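Local coordinates for protein UDP-glucose 4-epimerase (Campylobacter jejuni subsp. jejuni serotype O:2, PDB 7K3P) that epimerises the sugar of UDP-glucose, and probably of UDP-N-acetylglucosamine, at C4 with the help of a bound NAD cofactor, at residues A[81-86]-A[119-124]; A[234-239]-A[307-312]; A[266-271]-A[318-323]; A[192-197]-A[331-336]. The protein carries 2 engineered substitutions. All coordinates share one frame; numbering follows the deposited sequence.

Contact 1 of 4, residues A[81-86]-A[119-124]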
# COMPACT_ATOMS: atom_id res chain seq x y z
N ALA A 81 -8.42 9.83 19.77
CA ALA A 81 -8.72 10.38 21.09
C ALA A 81 -7.73 9.87 22.15
O ALA A 81 -7.29 10.63 23.01
CB ALA A 81 -10.16 10.07 21.49
N LEU A 82 -7.40 8.58 22.09
CA LEU A 82 -6.40 8.02 23.01
C LEU A 82 -5.08 8.80 22.88
O LEU A 82 -4.50 9.25 23.88
CB LEU A 82 -6.18 6.53 22.76
CG LEU A 82 -5.04 5.84 23.52
CD1 LEU A 82 -5.36 5.73 25.02
CD2 LEU A 82 -4.76 4.46 22.94
N PHE A 83 -4.65 9.01 21.64
CA PHE A 83 -3.42 9.76 21.37
C PHE A 83 -3.48 11.24 21.75
O PHE A 83 -2.47 11.80 22.21
CB PHE A 83 -3.02 9.61 19.89
CG PHE A 83 -2.35 8.30 19.58
CD1 PHE A 83 -2.95 7.09 19.90
CD2 PHE A 83 -1.09 8.28 18.98
CE1 PHE A 83 -2.33 5.88 19.63
CE2 PHE A 83 -0.46 7.06 18.70
CZ PHE A 83 -1.08 5.87 19.03
N GLU A 84 -4.62 11.89 21.55
CA GLU A 84 -4.77 13.27 22.03
C GLU A 84 -4.65 13.36 23.55
O GLU A 84 -4.04 14.28 24.09
CB GLU A 84 -6.11 13.89 21.59
CG GLU A 84 -6.18 14.22 20.12
CD GLU A 84 -5.29 15.39 19.74
OE1 GLU A 84 -5.23 15.70 18.52
OE2 GLU A 84 -4.68 16.00 20.65
N ARG A 85 -5.24 12.39 24.24
CA ARG A 85 -5.27 12.41 25.70
C ARG A 85 -3.92 12.05 26.30
O ARG A 85 -3.46 12.71 27.22
CB ARG A 85 -6.34 11.47 26.26
CG ARG A 85 -7.80 11.92 26.00
CD ARG A 85 -8.77 11.09 26.83
NE ARG A 85 -8.39 9.67 26.85
CZ ARG A 85 -8.81 8.77 25.97
NH1 ARG A 85 -9.63 9.12 24.98
NH2 ARG A 85 -8.40 7.50 26.07
N GLU A 86 -3.30 10.99 25.78
CA GLU A 86 -2.09 10.45 26.40
C GLU A 86 -0.79 11.14 25.99
O GLU A 86 0.17 11.18 26.77
CB GLU A 86 -1.99 8.95 26.16
CG GLU A 86 -3.09 8.14 26.84
CD GLU A 86 -2.98 8.16 28.36
OE1 GLU A 86 -1.88 8.44 28.90
OE2 GLU A 86 -4.00 7.88 29.01
N THR A 119 -2.01 2.77 8.69
CA THR A 119 -2.03 4.09 8.07
C THR A 119 -2.71 5.12 8.98
O THR A 119 -2.20 6.24 9.18
CB THR A 119 -2.71 4.07 6.69
OG1 THR A 119 -2.02 3.14 5.85
CG2 THR A 119 -2.68 5.44 6.05
N ASN A 120 -3.87 4.78 9.52
CA ASN A 120 -4.51 5.71 10.44
C ASN A 120 -3.61 5.99 11.66
O ASN A 120 -3.52 7.12 12.14
CB ASN A 120 -5.84 5.18 10.93
CG ASN A 120 -6.44 6.07 12.00
OD1 ASN A 120 -6.83 7.19 11.72
ND2 ASN A 120 -6.45 5.59 13.24
N LEU A 121 -2.97 4.94 12.16
CA LEU A 121 -2.07 5.06 13.30
C LEU A 121 -0.96 6.06 13.02
O LEU A 121 -0.65 6.91 13.85
CB LEU A 121 -1.49 3.68 13.64
CG LEU A 121 -0.88 3.42 15.01
CD1 LEU A 121 -1.80 3.86 16.14
CD2 LEU A 121 -0.57 1.93 15.15
N ILE A 122 -0.36 5.97 11.84
CA ILE A 122 0.70 6.91 11.46
C ILE A 122 0.17 8.34 11.36
O ILE A 122 0.81 9.27 11.89
CB ILE A 122 1.39 6.50 10.15
CG1 ILE A 122 2.14 5.18 10.35
CG2 ILE A 122 2.34 7.60 9.66
CD1 ILE A 122 2.45 4.44 9.01
N GLU A 123 -0.96 8.52 10.69
CA GLU A 123 -1.54 9.87 10.62
C GLU A 123 -1.76 10.44 12.01
O GLU A 123 -1.48 11.62 12.26
CB GLU A 123 -2.85 9.89 9.83
CG GLU A 123 -3.43 11.31 9.74
CD GLU A 123 -4.68 11.39 8.89
OE1 GLU A 123 -5.70 10.80 9.30
OE2 GLU A 123 -4.63 12.02 7.82
N THR A 124 -2.25 9.60 12.92
CA THR A 124 -2.52 10.00 14.30
C THR A 124 -1.22 10.35 15.06
O THR A 124 -1.19 11.31 15.83
CB THR A 124 -3.30 8.89 15.04
OG1 THR A 124 -4.59 8.73 14.44
CG2 THR A 124 -3.47 9.24 16.51

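Contact 2 of 4, residues A[234-239]-A[307-312]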
# COMPACT_ATOMS: atom_id res chain seq x y z
N TYR A 234 22.54 -30.67 -0.11
CA TYR A 234 22.84 -29.28 -0.44
C TYR A 234 24.29 -28.95 -0.09
O TYR A 234 24.91 -29.65 0.71
CB TYR A 234 21.90 -28.34 0.30
CG TYR A 234 20.49 -28.33 -0.23
CD1 TYR A 234 20.18 -27.68 -1.42
CD2 TYR A 234 19.46 -28.97 0.45
CE1 TYR A 234 18.89 -27.66 -1.92
CE2 TYR A 234 18.16 -28.95 -0.04
CZ TYR A 234 17.88 -28.29 -1.22
OH TYR A 234 16.60 -28.26 -1.74
N ASP A 235 24.80 -27.88 -0.69
CA ASP A 235 26.13 -27.37 -0.38
C ASP A 235 26.13 -26.62 0.96
O ASP A 235 26.38 -25.42 1.01
CB ASP A 235 26.60 -26.41 -1.48
CG ASP A 235 28.06 -26.01 -1.32
OD1 ASP A 235 28.79 -26.72 -0.59
OD2 ASP A 235 28.49 -25.00 -1.94
N THR A 236 25.81 -27.34 2.04
CA THR A 236 25.80 -26.76 3.37
C THR A 236 26.57 -27.67 4.30
O THR A 236 26.93 -28.78 3.92
CB THR A 236 24.38 -26.62 3.95
OG1 THR A 236 23.79 -27.91 4.09
CG2 THR A 236 23.50 -25.74 3.05
N LYS A 237 26.79 -27.21 5.53
CA LYS A 237 27.49 -27.97 6.57
C LYS A 237 27.07 -29.45 6.60
O LYS A 237 27.90 -30.34 6.41
CB LYS A 237 27.32 -27.29 7.95
CG LYS A 237 25.86 -26.97 8.37
CD LYS A 237 25.74 -25.84 9.46
CE LYS A 237 25.89 -24.42 8.85
NZ LYS A 237 25.48 -23.25 9.75
N ASP A 238 25.78 -29.70 6.82
CA ASP A 238 25.31 -31.08 6.93
C ASP A 238 24.43 -31.55 5.76
O ASP A 238 23.77 -32.59 5.85
CB ASP A 238 24.58 -31.30 8.27
CG ASP A 238 23.31 -30.46 8.39
OD1 ASP A 238 22.74 -30.07 7.36
OD2 ASP A 238 22.87 -30.21 9.53
N GLY A 239 24.42 -30.79 4.67
CA GLY A 239 23.63 -31.15 3.50
C GLY A 239 22.15 -30.78 3.54
O GLY A 239 21.46 -30.95 2.54
N PRO A 307 15.92 -22.64 -1.81
CA PRO A 307 17.34 -22.30 -1.67
C PRO A 307 17.98 -23.12 -0.53
O PRO A 307 17.29 -23.48 0.44
CB PRO A 307 17.31 -20.80 -1.32
CG PRO A 307 15.96 -20.59 -0.67
CD PRO A 307 15.02 -21.56 -1.36
N SER A 308 19.26 -23.43 -0.66
CA SER A 308 19.93 -24.16 0.42
C SER A 308 20.06 -23.27 1.67
O SER A 308 20.01 -23.76 2.81
CB SER A 308 21.31 -24.65 -0.04
OG SER A 308 22.11 -23.56 -0.46
N VAL A 309 20.20 -21.97 1.45
CA VAL A 309 20.42 -21.00 2.54
C VAL A 309 19.56 -19.75 2.34
O VAL A 309 19.52 -19.17 1.25
CB VAL A 309 21.91 -20.59 2.64
CG1 VAL A 309 22.14 -19.61 3.79
CG2 VAL A 309 22.80 -21.81 2.82
N LEU A 310 18.87 -19.35 3.41
CA LEU A 310 18.10 -18.10 3.41
C LEU A 310 18.10 -17.54 4.84
O LEU A 310 17.40 -18.06 5.71
CB LEU A 310 16.67 -18.34 2.93
CG LEU A 310 15.70 -17.16 3.04
CD1 LEU A 310 16.25 -16.00 2.26
CD2 LEU A 310 14.31 -17.53 2.53
N ILE A 311 18.88 -16.48 5.07
CA ILE A 311 18.95 -15.89 6.41
C ILE A 311 19.08 -14.38 6.30
O ILE A 311 19.39 -13.86 5.22
CB ILE A 311 20.16 -16.44 7.21
CG1 ILE A 311 21.47 -15.93 6.62
CG2 ILE A 311 20.14 -17.96 7.24
CD1 ILE A 311 22.70 -16.30 7.47
N SER A 312 18.84 -13.68 7.40
CA SER A 312 19.00 -12.23 7.42
C SER A 312 20.48 -11.89 7.55
O SER A 312 21.22 -12.57 8.29
CB SER A 312 18.27 -11.60 8.61
OG SER A 312 16.87 -11.88 8.60

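Contact 3 of 4, residues A[266-271]-A[318-323]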
# COMPACT_ATOMS: atom_id res chain seq x y z
N GLU A 266 18.82 8.98 13.01
CA GLU A 266 17.74 9.22 12.07
C GLU A 266 16.95 7.94 11.78
O GLU A 266 17.27 6.87 12.32
CB GLU A 266 18.30 9.81 10.77
CG GLU A 266 18.73 11.27 10.91
CD GLU A 266 17.55 12.20 11.21
OE1 GLU A 266 17.02 12.80 10.24
OE2 GLU A 266 17.17 12.34 12.39
N SER A 267 15.92 8.06 10.96
CA SER A 267 15.07 6.92 10.61
C SER A 267 15.91 5.82 9.97
O SER A 267 16.92 6.09 9.32
CB SER A 267 13.96 7.37 9.66
OG SER A 267 13.02 8.18 10.35
N ASN A 268 15.51 4.56 10.16
CA ASN A 268 16.27 3.46 9.57
C ASN A 268 15.48 2.17 9.52
O ASN A 268 14.42 2.05 10.15
CB ASN A 268 17.57 3.23 10.36
CG ASN A 268 18.77 2.99 9.46
OD1 ASN A 268 18.62 2.50 8.33
ND2 ASN A 268 19.95 3.35 9.93
N VAL A 269 16.00 1.19 8.77
CA VAL A 269 15.42 -0.15 8.74
C VAL A 269 16.50 -1.17 9.08
O VAL A 269 17.64 -1.04 8.63
CB VAL A 269 14.75 -0.42 7.36
CG1 VAL A 269 15.71 -0.04 6.22
CG2 VAL A 269 14.30 -1.87 7.24
N PHE A 270 16.16 -2.16 9.90
CA PHE A 270 17.12 -3.16 10.33
C PHE A 270 16.54 -4.55 10.17
O PHE A 270 15.39 -4.79 10.57
CB PHE A 270 17.45 -3.02 11.83
CG PHE A 270 18.20 -1.77 12.19
CD1 PHE A 270 19.51 -1.58 11.78
CD2 PHE A 270 17.59 -0.80 12.99
CE1 PHE A 270 20.21 -0.42 12.13
CE2 PHE A 270 18.27 0.37 13.34
CZ PHE A 270 19.59 0.56 12.91
N ASN A 271 17.34 -5.46 9.64
CA ASN A 271 17.07 -6.87 9.85
C ASN A 271 17.38 -7.18 11.31
O ASN A 271 18.36 -6.67 11.86
CB ASN A 271 17.97 -7.74 8.97
CG ASN A 271 17.60 -7.69 7.51
OD1 ASN A 271 16.43 -7.54 7.15
ND2 ASN A 271 18.61 -7.85 6.64
N ARG A 318 23.86 -4.81 14.39
CA ARG A 318 24.99 -4.96 15.32
C ARG A 318 25.84 -3.69 15.29
O ARG A 318 26.25 -3.16 16.34
CB ARG A 318 25.86 -6.17 14.94
CG ARG A 318 25.26 -7.54 15.35
CD ARG A 318 26.32 -8.67 15.28
NE ARG A 318 27.07 -8.58 14.03
CZ ARG A 318 26.76 -9.24 12.92
NH1 ARG A 318 25.71 -10.05 12.89
NH2 ARG A 318 27.51 -9.08 11.84
N ASN A 319 26.09 -3.20 14.08
CA ASN A 319 26.90 -2.01 13.88
C ASN A 319 26.32 -0.71 14.47
O ASN A 319 27.05 0.09 15.08
CB ASN A 319 27.18 -1.84 12.39
CG ASN A 319 28.08 -0.66 12.08
OD1 ASN A 319 27.86 0.07 11.11
ND2 ASN A 319 29.10 -0.45 12.92
N LEU A 320 25.01 -0.50 14.32
CA LEU A 320 24.40 0.80 14.64
C LEU A 320 23.66 0.88 15.99
O LEU A 320 23.28 1.97 16.44
CB LEU A 320 23.47 1.23 13.50
CG LEU A 320 24.09 2.06 12.37
CD1 LEU A 320 25.50 1.61 12.09
CD2 LEU A 320 23.24 1.98 11.09
N THR A 321 23.46 -0.26 16.64
CA THR A 321 22.71 -0.27 17.89
C THR A 321 23.40 -1.09 18.98
O THR A 321 24.42 -1.73 18.75
CB THR A 321 21.28 -0.83 17.68
OG1 THR A 321 21.30 -2.27 17.82
CG2 THR A 321 20.76 -0.45 16.30
N SER A 322 22.80 -1.08 20.16
CA SER A 322 23.35 -1.78 21.30
C SER A 322 22.72 -3.17 21.43
O SER A 322 22.89 -3.82 22.46
CB SER A 322 23.03 -1.00 22.57
OG SER A 322 21.62 -0.98 22.78
N TRP A 323 21.98 -3.61 20.42
CA TRP A 323 21.29 -4.90 20.52
C TRP A 323 22.29 -6.06 20.63
O TRP A 323 23.16 -6.21 19.78
CB TRP A 323 20.34 -5.13 19.34
CG TRP A 323 19.61 -6.43 19.47
CD1 TRP A 323 18.74 -6.78 20.47
CD2 TRP A 323 19.68 -7.55 18.59
NE1 TRP A 323 18.28 -8.06 20.27
CE2 TRP A 323 18.84 -8.55 19.10
CE3 TRP A 323 20.39 -7.82 17.40
CZ2 TRP A 323 18.66 -9.79 18.48
CZ3 TRP A 323 20.22 -9.04 16.78
CH2 TRP A 323 19.36 -10.01 17.32

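Contact 4 of 4, residues A[192-197]-A[331-336]. With NAD (nicotinamide-adenine-dinucleotide), chain C.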
# COMPACT_ATOMS: atom_id res chain seq x y z
N ASN A 192 11.05 -16.11 11.04
CA ASN A 192 10.13 -16.71 11.99
C ASN A 192 10.63 -16.63 13.44
O ASN A 192 11.84 -16.79 13.71
CB ASN A 192 9.90 -18.17 11.61
CG ASN A 192 8.90 -18.86 12.53
OD1 ASN A 192 9.26 -19.75 13.31
ND2 ASN A 192 7.64 -18.44 12.44
N VAL A 193 9.72 -16.37 14.38
CA VAL A 193 10.14 -16.42 15.79
C VAL A 193 9.62 -17.66 16.51
O VAL A 193 8.43 -17.96 16.50
CB VAL A 193 9.89 -15.08 16.56
CG1 VAL A 193 9.38 -13.99 15.64
CG2 VAL A 193 9.04 -15.29 17.79
N ALA A 194 10.55 -18.40 17.12
CA ALA A 194 10.21 -19.69 17.73
C ALA A 194 9.08 -19.55 18.74
O ALA A 194 9.05 -18.58 19.51
CB ALA A 194 11.45 -20.32 18.39
N GLY A 195 8.14 -20.50 18.73
CA GLY A 195 7.05 -20.49 19.68
C GLY A 195 5.80 -19.73 19.26
O GLY A 195 4.81 -19.76 19.99
N ALA A 196 5.82 -19.06 18.11
CA ALA A 196 4.62 -18.33 17.67
C ALA A 196 3.50 -19.30 17.30
O ALA A 196 3.72 -20.25 16.54
CB ALA A 196 4.94 -17.41 16.52
N CYS A 197 2.30 -19.06 17.84
CA CYS A 197 1.14 -19.89 17.53
C CYS A 197 0.48 -19.41 16.26
O CYS A 197 -0.07 -18.31 16.20
CB CYS A 197 0.09 -19.80 18.64
SG CYS A 197 0.66 -20.32 20.23
N GLU A 331 19.08 -25.21 21.53
CA GLU A 331 18.32 -25.99 22.51
C GLU A 331 17.31 -25.13 23.26
O GLU A 331 16.16 -25.54 23.46
CB GLU A 331 19.26 -26.76 23.46
CG GLU A 331 19.91 -28.00 22.81
CD GLU A 331 20.85 -28.77 23.74
OE1 GLU A 331 20.72 -28.64 24.98
OE2 GLU A 331 21.71 -29.52 23.23
N LEU A 332 17.73 -23.92 23.63
CA LEU A 332 16.84 -22.96 24.29
C LEU A 332 15.70 -22.55 23.37
O LEU A 332 14.54 -22.45 23.79
CB LEU A 332 17.62 -21.71 24.69
CG LEU A 332 18.73 -21.91 25.71
CD1 LEU A 332 19.33 -20.56 26.13
CD2 LEU A 332 18.18 -22.66 26.91
N ILE A 333 16.04 -22.30 22.11
CA ILE A 333 15.05 -21.89 21.13
C ILE A 333 14.04 -23.01 20.91
O ILE A 333 12.82 -22.77 20.94
CB ILE A 333 15.72 -21.45 19.82
CG1 ILE A 333 16.54 -20.19 20.06
CG2 ILE A 333 14.67 -21.21 18.73
CD1 ILE A 333 17.57 -19.90 18.99
N CYS A 334 14.51 -24.24 20.72
CA CYS A 334 13.59 -25.36 20.55
C CYS A 334 12.76 -25.63 21.80
O CYS A 334 11.56 -25.91 21.70
CB CYS A 334 14.34 -26.62 20.09
SG CYS A 334 14.95 -26.48 18.38
N LYS A 335 13.39 -25.53 22.97
CA LYS A 335 12.67 -25.66 24.24
C LYS A 335 11.54 -24.63 24.34
O LYS A 335 10.40 -24.97 24.68
CB LYS A 335 13.62 -25.51 25.42
CG LYS A 335 12.94 -25.56 26.80
CD LYS A 335 12.09 -26.83 26.94
CE LYS A 335 11.65 -27.06 28.40
NZ LYS A 335 10.62 -28.14 28.49
N SER A 336 11.87 -23.38 24.03
CA SER A 336 10.87 -22.32 24.01
C SER A 336 9.72 -22.64 23.04
O SER A 336 8.55 -22.56 23.41
CB SER A 336 11.53 -20.99 23.65
OG SER A 336 10.57 -19.98 23.40
PA NAD C . 0.42 -11.86 17.75
O1A NAD C . -0.86 -12.27 17.06
O2A NAD C . 0.69 -12.74 18.94
O5B NAD C . 0.33 -10.38 18.27
C5B NAD C . -0.57 -9.51 17.64
C4B NAD C . -1.31 -8.74 18.66
O4B NAD C . -1.94 -7.62 18.10
C3B NAD C . -2.40 -9.61 19.35
O3B NAD C . -2.37 -9.67 20.82
C2B NAD C . -3.71 -9.12 18.69
O2B NAD C . -4.80 -9.25 19.50
C1B NAD C . -3.33 -7.69 18.44
N9A NAD C . -4.17 -7.06 17.40
C8A NAD C . -4.37 -7.51 16.15
N7A NAD C . -5.20 -6.70 15.49
C5A NAD C . -5.57 -5.70 16.30
C6A NAD C . -6.42 -4.58 16.16
N6A NAD C . -7.09 -4.33 14.91
N1A NAD C . -6.57 -3.73 17.20
C2A NAD C . -5.96 -3.92 18.38
N3A NAD C . -5.14 -5.01 18.55
C4A NAD C . -4.93 -5.90 17.54
O3 NAD C . 1.59 -11.96 16.68
PN NAD C . 3.12 -11.88 17.04
O1N NAD C . 3.30 -11.40 18.47
O2N NAD C . 3.70 -13.25 16.87
O5D NAD C . 3.80 -10.86 16.04
C5D NAD C . 3.65 -9.48 16.28
C4D NAD C . 4.21 -8.66 15.13
O4D NAD C . 5.49 -9.11 14.75
C3D NAD C . 3.31 -8.58 13.91
O3D NAD C . 3.35 -7.32 13.38
C2D NAD C . 3.91 -9.48 12.92
O2D NAD C . 3.62 -9.16 11.61
C1D NAD C . 5.41 -9.38 13.30
N1N NAD C . 6.27 -10.58 12.88
C2N NAD C . 6.03 -11.76 13.56
C3N NAD C . 6.77 -12.89 13.24
C7N NAD C . 6.52 -14.18 13.97
O7N NAD C . 5.65 -14.27 14.83
N7N NAD C . 7.30 -15.32 13.64
C4N NAD C . 7.74 -12.81 12.26
C5N NAD C . 7.98 -11.63 11.59
C6N NAD C . 7.23 -10.49 11.90
O HOH W 1 11.16 -18.32 21.33

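Contact 1 of 4, residues A[81-86]-A[119-124]
Phe83 and Thr124 meet where helices 76-86 and 107-127 pass each other in the nucleotide-binding Rossmann domain. The CA atoms of Phe83 and Thr124 are 7.1 Å apart, close enough for a methyl group and a ring to fill the space between the backbones.

The contact across the two helices is apolar. Thr124 CG2 approaches the root of the Phe83 side chain and lies 3.4 Å from Phe83 CG. It comes obliquely to the ring, touching CB, CG and CD2 rather than the far end. That far end belongs to Leu121, whose CD1 reaches Phe83 CZ at 3.6 Å. Leu121 has CG anti to its backbone N (chi1 -161°), and chi2 near 50° brings CD1 to the ring. Both partners cross the Phe83 side chain at about a right angle.

The polar interactions run along the helix instead. Thr124 OG1 donates to Asn120 O at 3.0 Å, from above the carbonyl plane (39° out of it), and the same oxygen also accepts from Thr124 N. Threonine therefore suits this buried place well: its hydroxyl is satisfied one turn back in its own helix, and its methyl is left to face the phenylalanine.

Beneath the two helices lies strand 90-93 of the parallel sheet, where both Phe83 and Leu121 rest on Ile91, while Phe88 meets the Phe83 ring edge-to-face. On another side, helix 107-127 packs Ile122 against helix 161-179 and against Leu108 of the second subunit.

Contact 2 of 4, residues A[234-239]-A[307-312]
Tyr234 N donates to Gly239 O at 2.9 Å, and this bond closes a loop in which Tyr234 lies against Ser308. The loop joins strands 226-230 and 242-246, and its partner is the lead-in to strand 309-312, in the smaller, mixed-sheet part of this extended short-chain dehydrogenase-type fold. Inside the loop, Asp235 is the centre of an inverse gamma turn, with a weak bond from Thr236 N to Tyr234 O. Gly239 ends the segment at a positive phi of 82°, where a CB would collide with the carbonyl oxygen of Asp238, so glycine fits naturally.

Between the segments the contact is made by carbon atoms. Ser308 CB sits 3.5 Å from Tyr234 CD1, and Ser308 CA lies over one face of the ring. Tyrosine gives this small residue a broad, flat surface to lie on, and its ring also makes a cation-pi contact with Arg302. Ser308 CB, a slim methylene, also meets Thr236 CG2 at 3.9 Å.

Thr236 divides its two branches between different tasks. Its chi1 of 63° tucks OG1 between the backbone N and the carbonyl carbon, where it bonds to Thr240 O, and leaves the methyl facing Ser308 and Val309. Arg243, on the neighbouring strand 242-246, holds Pro307 O, so the lead-in is anchored from the sheet as well. The side chains of Thr236 and Val309 run antiparallel past one another, Thr236 CG2 lying 4.0 Å from Val309 CG2.

Contact 3 of 4, residues A[266-271]-A[318-323]
Phe270 meets Leu320 and Thr321 where the last strand of the seven-stranded Rossmann sheet, 268-271, is covered by the end of helix 315-320. The tighter part is the buried ring. Thr321 CG2 lies 3.7 Å from Phe270 CZ and forms an off-centre CH-pi contact, 4.2 Å from the ring centroid. Leu320 CB approaches the same end of the ring obliquely, 3.9 Å from Phe270 CE1. Tyr261 adds an edge-to-face ring contact; the broad phenylalanine ring suits a place where methyl, leucine and tyrosine all meet it.

Toward the more exposed side the contact thins. There Leu320, only partly buried, extends CD2 to within 3.7 Å of Asn268 ND2, a van der Waals touch of a methyl on an amide nitrogen. That ND2 bonds to Tyr261 OH, and Asn268 OD1 to Lys316 NZ. The same OD1 also accepts from Val269 N in a bent bond of 139°, which helps fix the amide's rotation.

Thr321, the first residue to leave helical geometry, shapes the chain's exit as well. Its OG1 bonds back to Ile317 O in the helix, while the methyl faces the ring. In an ST turn, Trp323 N donates to Thr321 OG1 at 3.0 Å, nearly straight at 165°.

Contact 4 of 4, residues A[192-197]-A[331-336]
A type II beta turn from Val193 to Ala196, beside the nicotinamide end of the NAD pocket, sets Ala194 against Ile333 of helix 330-343. The direct contact is small and tight: Ala194 CB is 3.4 Å from Ile333 CG2, closer than carbons usually pack. With CG2 opposite its own backbone N, Ile333 turns this branch to the turn, and a residue as short as alanine fits in front of it. Gly195 occupies the third turn position with phi at 90°, a conformation natural to glycine.

Next to this apolar touch a water joins the two segments. It donates to Ala194 O at 2.8 Å and lies 2.7 Å from Ser336 OG. Ala194 O also bonds to Tyr27 OH, which gives this buried oxygen a second partner. On the cofactor side, Asn192, Val193 and Ala196 line the nicotinamide carboxamide of NAD.

Cys197, just beyond the turn, forms a disulfide with Cys344 at the chain's end, a covalent tie between loop and C-terminus. Ile213 of helix 212-220 touches both Ala194 and Ile333, Tyr27 of helix 27-37 packs on Ser336, and helix 280-291 backs Cys334.

Overall arrangement
Contacts 1 and 4 are buried, whereas contacts 2 and 3 are only partly so. Contacts 1 and 3 both border the large parallel sheet, contact 1 between helices packed over strand 90-93, contact 3 at its edge strand 268-271; each centres on a phenylalanine met by a threonine methyl and a leucine. Contacts 2 and 4 reach the mixed sheet on the other side of the chain's centre from contact 1; contact 2 sets a tyrosine ring against serine, and contact 4 an alanine against isoleucine. Contact 4 alone includes a bridging water and borders the cofactor. Contacts 2 and 3 touch through Ser312 and Asn271, with strand 309-312 leading directly into helix 315-320, while contact 1 stands about 44 Å, centre to centre, from contact 2.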